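Local coordinates for alkylhydroperoxidase AhpD core: uncharacterized peroxidase-related protein (Ralstonia eutropha, PDB 2PRR) that is uncharacterized but, as a member of the carboxymuconolactone decarboxylase family with an AhpD-like core, probably acts as a peroxidase-related oxidoreductase, at residues Glu73-Met76 and Ile77-Ala80; Asp158-Asp161 and Ile162-Thr166. All coordinates share one frame; numbering follows the deposited sequence.

Contact 1 (Glu73-Met76 and Ile77-Ala80); sequences EREM and IVVA
Two successive turns of helix 71-84 meet where the carbonyls of E73, R74, E75 and M76 face the amides of I77, V78, V79 and A80. The I77 N to E73 O bond is 3.0 Å long, its donor tilted 25° from the carbonyl plane, and V79 N reaches E75 O at the same length. A80 N donates to M76 O almost in line with the C=O bond, whereas the V78 N to R74 O bond, at 3.3 Å, is weak. Branched side chains of the second turn fold back over these carbonyls. I77 holds CG1 beside its own backbone N (chi1 -62°), which brings CG1 to 3.3 Å from E73 O; in V78 and V79 the same position falls to CG2, 3.3 Å from R74 O and 3.2 Å from E75 O respectively. The helix belongs to the all-helical AhpD-like core and lies within the carboxymuconolactone decarboxylase family region, with helices 88-102, 107-114, 122-137 and 156-179 packed about it. On the side toward helix 88-102, E75 and V78 run alongside each other in the same direction. The E75 chain bends at chi2 (-63°), and its OE1 comes to 4.1 Å from V78 CG2 and is hydrogen-bonded to H94 ND1 of helix 88-102, which satisfies this buried carboxylate oxygen. E73 OE2 is bonded by Q124 NE2 of helix 122-137, and the R74 guanidinium donates to the backbone carbonyls of L69 and K65, tying the start of the helix to the preceding segment.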
loop_
_atom_site.group_PDB
_atom_site.type_symbol
_atom_site.label_atom_id
_atom_site.label_comp_id
_atom_site.label_asym_id
_atom_site.label_seq_id
_atom_site.Cartn_x
_atom_site.Cartn_y
_atom_site.Cartn_z
ATOM N N GLU D 73 -15.908 7.026 24.699
ATOM C CA GLU D 73 -16.034 6.676 23.292
ATOM C C GLU D 73 -15.320 7.664 22.389
ATOM O O GLU D 73 -14.655 7.288 21.417
ATOM C CB GLU D 73 -17.506 6.570 22.935
ATOM C CG GLU D 73 -18.140 5.302 23.488
ATOM C CD GLU D 73 -19.644 5.162 23.209
ATOM O OE1 GLU D 73 -20.296 6.093 22.682
ATOM O OE2 GLU D 73 -20.188 4.081 23.519
ATOM N N ARG D 74 -15.435 8.938 22.722
ATOM C CA ARG D 74 -14.754 9.983 21.972
ATOM C C ARG D 74 -13.244 9.816 22.045
ATOM O O ARG D 74 -12.564 10.018 21.044
ATOM C CB ARG D 74 -15.134 11.361 22.505
ATOM C CG ARG D 74 -16.602 11.701 22.320
ATOM C CD ARG D 74 -17.005 12.990 23.073
ATOM N NE ARG D 74 -18.466 13.083 23.210
ATOM C CZ ARG D 74 -19.156 14.194 23.449
ATOM N NH1 ARG D 74 -18.555 15.371 23.535
ATOM N NH2 ARG D 74 -20.471 14.121 23.559
ATOM N N GLU D 75 -12.727 9.488 23.240
ATOM C CA GLU D 75 -11.296 9.249 23.436
ATOM C C GLU D 75 -10.847 7.965 22.751
ATOM O O GLU D 75 -9.719 7.874 22.285
ATOM C CB GLU D 75 -10.965 9.165 24.906
ATOM C CG GLU D 75 -11.174 10.480 25.647
ATOM C CD GLU D 75 -10.276 11.620 25.157
ATOM O OE1 GLU D 75 -9.297 11.379 24.413
ATOM O OE2 GLU D 75 -10.557 12.775 25.510
HETATM N N MSE D 76 -11.754 7.001 22.673
HETATM C CA MSE D 76 -11.486 5.738 22.017
HETATM C C MSE D 76 -11.235 6.005 20.531
HETATM O O MSE D 76 -10.288 5.482 19.946
HETATM C CB MSE D 76 -12.673 4.802 22.262
HETATM C CG MSE D 76 -12.403 3.334 22.159
HETATM SE SE MSE D 76 -13.947 2.358 22.638
HETATM C CE MSE D 76 -14.381 3.085 24.555
ATOM N N ILE D 77 -12.054 6.871 19.940
ATOM C CA ILE D 77 -11.873 7.264 18.546
ATOM C C ILE D 77 -10.492 7.903 18.332
ATOM O O ILE D 77 -9.803 7.629 17.335
ATOM C CB ILE D 77 -12.989 8.212 18.065
ATOM C CG1 ILE D 77 -14.352 7.499 18.144
ATOM C CG2 ILE D 77 -12.715 8.673 16.590
ATOM C CD1 ILE D 77 -15.570 8.329 17.804
ATOM N N VAL D 78 -10.066 8.728 19.272
ATOM C CA VAL D 78 -8.774 9.391 19.148
ATOM C C VAL D 78 -7.632 8.410 19.198
ATOM O O VAL D 78 -6.640 8.531 18.430
ATOM C CB VAL D 78 -8.514 10.415 20.271
ATOM C CG1 VAL D 78 -7.137 11.082 20.055
ATOM C CG2 VAL D 78 -9.639 11.431 20.330
ATOM N N VAL D 79 -7.761 7.427 20.077
ATOM C CA VAL D 79 -6.685 6.484 20.242
ATOM C C VAL D 79 -6.488 5.591 18.972
ATOM O O VAL D 79 -5.347 5.364 18.595
ATOM C CB VAL D 79 -6.833 5.639 21.535
ATOM C CG1 VAL D 79 -5.680 4.705 21.685
ATOM C CG2 VAL D 79 -6.902 6.556 22.811
ATOM N N ALA D 80 -7.570 5.120 18.351
ATOM C CA ALA D 80 -7.442 4.224 17.183
ATOM C C ALA D 80 -6.941 4.945 15.956
ATOM O O ALA D 80 -6.158 4.397 15.190
ATOM C CB ALA D 80 -8.759 3.503 16.883
#

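Contact 2 (Asp158-Asp161 and Ile162-Thr166); sequences DAWD and IAAIT
W160 and A164 meet on one flank of helix 156-179, four residues apart, with CD1 of the indole 4.2 Å from A164 CB. The W160 ring is carried there by CG standing opposite the backbone N (chi1 178°), and the methyl approaches it obliquely. Side-chain carbons also pack close against backbone carbonyl oxygens: A164 CB is 3.2 Å from W160 O, and I165 lays CG1 at 3.3 Å and CD1 at 3.5 Å over D161 O.

Backbone hydrogen bonds join each residue of D158-D161 to the one four places on. I162 N points nearly straight at D158 O, A164 N makes a 2.8 Å bond to W160 O, and I165 N approaches D161 O tilted 30° from the carbonyl plane. The T166 hydroxyl turns back into the same helix: OG1 donates to I162 O at 3.0 Å from well above the carbonyl plane, and since T166 N also binds that oxygen, two donors grip it.

The polar ends of D161 and W160 are paired outside the two segments. D161 OD2 forms a salt bridge with K65, and OD1 another with R48 of the second subunit; W160 NE1 is hydrogen-bonded to E51 of the second subunit, and the indole makes a cation-pi contact with the same R48 of that subunit. The helix presents W160 to the subunit interface and A159 to helix 143-151; I162 and T166 lie between helix 122-137 and I77 of helix 71-84, and I165 packs on R74 and I77 of that helix.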
loop_
_atom_site.group_PDB
_atom_site.type_symbol
_atom_site.label_atom_id
_atom_site.label_comp_id
_atom_site.label_asym_id
_atom_site.label_seq_id
_atom_site.Cartn_x
_atom_site.Cartn_y
_atom_site.Cartn_z
ATOM N N ASP D 158 -24.705 11.166 15.216
ATOM C CA ASP D 158 -23.586 10.476 15.867
ATOM C C ASP D 158 -22.503 10.207 14.783
ATOM O O ASP D 158 -21.305 10.362 15.012
ATOM C CB ASP D 158 -24.015 9.134 16.473
ATOM C CG ASP D 158 -25.126 9.252 17.556
ATOM O OD1 ASP D 158 -25.327 10.354 18.112
ATOM O OD2 ASP D 158 -25.790 8.215 17.844
ATOM N N ALA D 159 -22.919 9.791 13.600
ATOM C CA ALA D 159 -21.960 9.570 12.526
ATOM C C ALA D 159 -21.109 10.830 12.268
ATOM O O ALA D 159 -19.915 10.715 12.009
ATOM C CB ALA D 159 -22.675 9.097 11.249
ATOM N N TRP D 160 -21.704 12.022 12.371
ATOM C CA TRP D 160 -20.980 13.298 12.169
ATOM C C TRP D 160 -19.984 13.546 13.324
ATOM O O TRP D 160 -18.874 14.054 13.110
ATOM C CB TRP D 160 -21.981 14.465 12.055
ATOM C CG TRP D 160 -21.414 15.864 11.879
ATOM C CD1 TRP D 160 -20.590 16.539 12.743
ATOM C CD2 TRP D 160 -21.704 16.798 10.809
ATOM N NE1 TRP D 160 -20.308 17.786 12.248
ATOM C CE2 TRP D 160 -20.994 17.980 11.080
ATOM C CE3 TRP D 160 -22.494 16.746 9.665
ATOM C CZ2 TRP D 160 -21.046 19.090 10.247
ATOM C CZ3 TRP D 160 -22.533 17.847 8.834
ATOM C CH2 TRP D 160 -21.816 18.993 9.121
ATOM N N ASP D 161 -20.389 13.209 14.540
ATOM C CA ASP D 161 -19.532 13.358 15.697
ATOM C C ASP D 161 -18.266 12.506 15.588
ATOM O O ASP D 161 -17.171 12.970 15.910
ATOM C CB ASP D 161 -20.301 12.993 16.958
ATOM C CG ASP D 161 -21.369 14.032 17.330
ATOM O OD1 ASP D 161 -21.347 15.139 16.782
ATOM O OD2 ASP D 161 -22.216 13.743 18.194
ATOM N N ILE D 162 -18.431 11.261 15.145
ATOM C CA ILE D 162 -17.298 10.324 14.934
ATOM C C ILE D 162 -16.326 10.920 13.939
ATOM O O ILE D 162 -15.163 11.087 14.242
ATOM C CB ILE D 162 -17.781 8.926 14.407
ATOM C CG1 ILE D 162 -18.621 8.217 15.468
ATOM C CG2 ILE D 162 -16.570 8.020 13.955
ATOM C CD1 ILE D 162 -19.474 7.088 14.940
ATOM N N ALA D 163 -16.853 11.216 12.753
ATOM C CA ALA D 163 -16.122 11.804 11.648
ATOM C C ALA D 163 -15.434 13.125 12.013
ATOM O O ALA D 163 -14.280 13.334 11.648
ATOM C CB ALA D 163 -17.050 11.975 10.449
ATOM N N ALA D 164 -16.111 13.991 12.771
ATOM C CA ALA D 164 -15.523 15.248 13.185
ATOM C C ALA D 164 -14.293 15.041 14.079
ATOM O O ALA D 164 -13.247 15.649 13.869
ATOM C CB ALA D 164 -16.576 16.115 13.897
ATOM N N ILE D 165 -14.444 14.196 15.091
ATOM C CA ILE D 165 -13.360 13.843 16.028
ATOM C C ILE D 165 -12.193 13.247 15.220
ATOM O O ILE D 165 -11.051 13.639 15.361
ATOM C CB ILE D 165 -13.892 12.839 17.037
ATOM C CG1 ILE D 165 -14.785 13.570 18.067
ATOM C CG2 ILE D 165 -12.772 12.116 17.704
ATOM C CD1 ILE D 165 -15.501 12.662 18.969
ATOM N N THR D 166 -12.493 12.293 14.360
ATOM C CA THR D 166 -11.443 11.741 13.500
ATOM C C THR D 166 -10.744 12.930 12.804
ATOM O O THR D 166 -9.538 13.093 12.926
ATOM C CB THR D 166 -12.030 10.759 12.483
ATOM O OG1 THR D 166 -12.753 9.724 13.161
ATOM C CG2 THR D 166 -10.929 10.150 11.587
#

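In the fold
Contacts 1 and 2 lie on two different helices, 71-84 and 156-179, which pack directly on each other; the centres of the contacts are about 11 Å apart. I77 is the main meeting point: its CG2 touches I165 CG2 and T166 OG1, both at 3.6 Å, and its CD1 lies 3.8 Å from I162 CG1. R74 CG adds a contact of 3.7 Å with I165 CD1. Contact 1 is the more central, its centre about 6 Å from that of the chain, against about 13 Å for contact 2. A di(hydroxyethyl)ether lies about 5 Å from the V78 side chain and a triethylene glycol about 5 Å from that of V79, both probably from the crystallisation liquor, though such molecules often mark pockets; contact 2 turns its other flank to the second subunit.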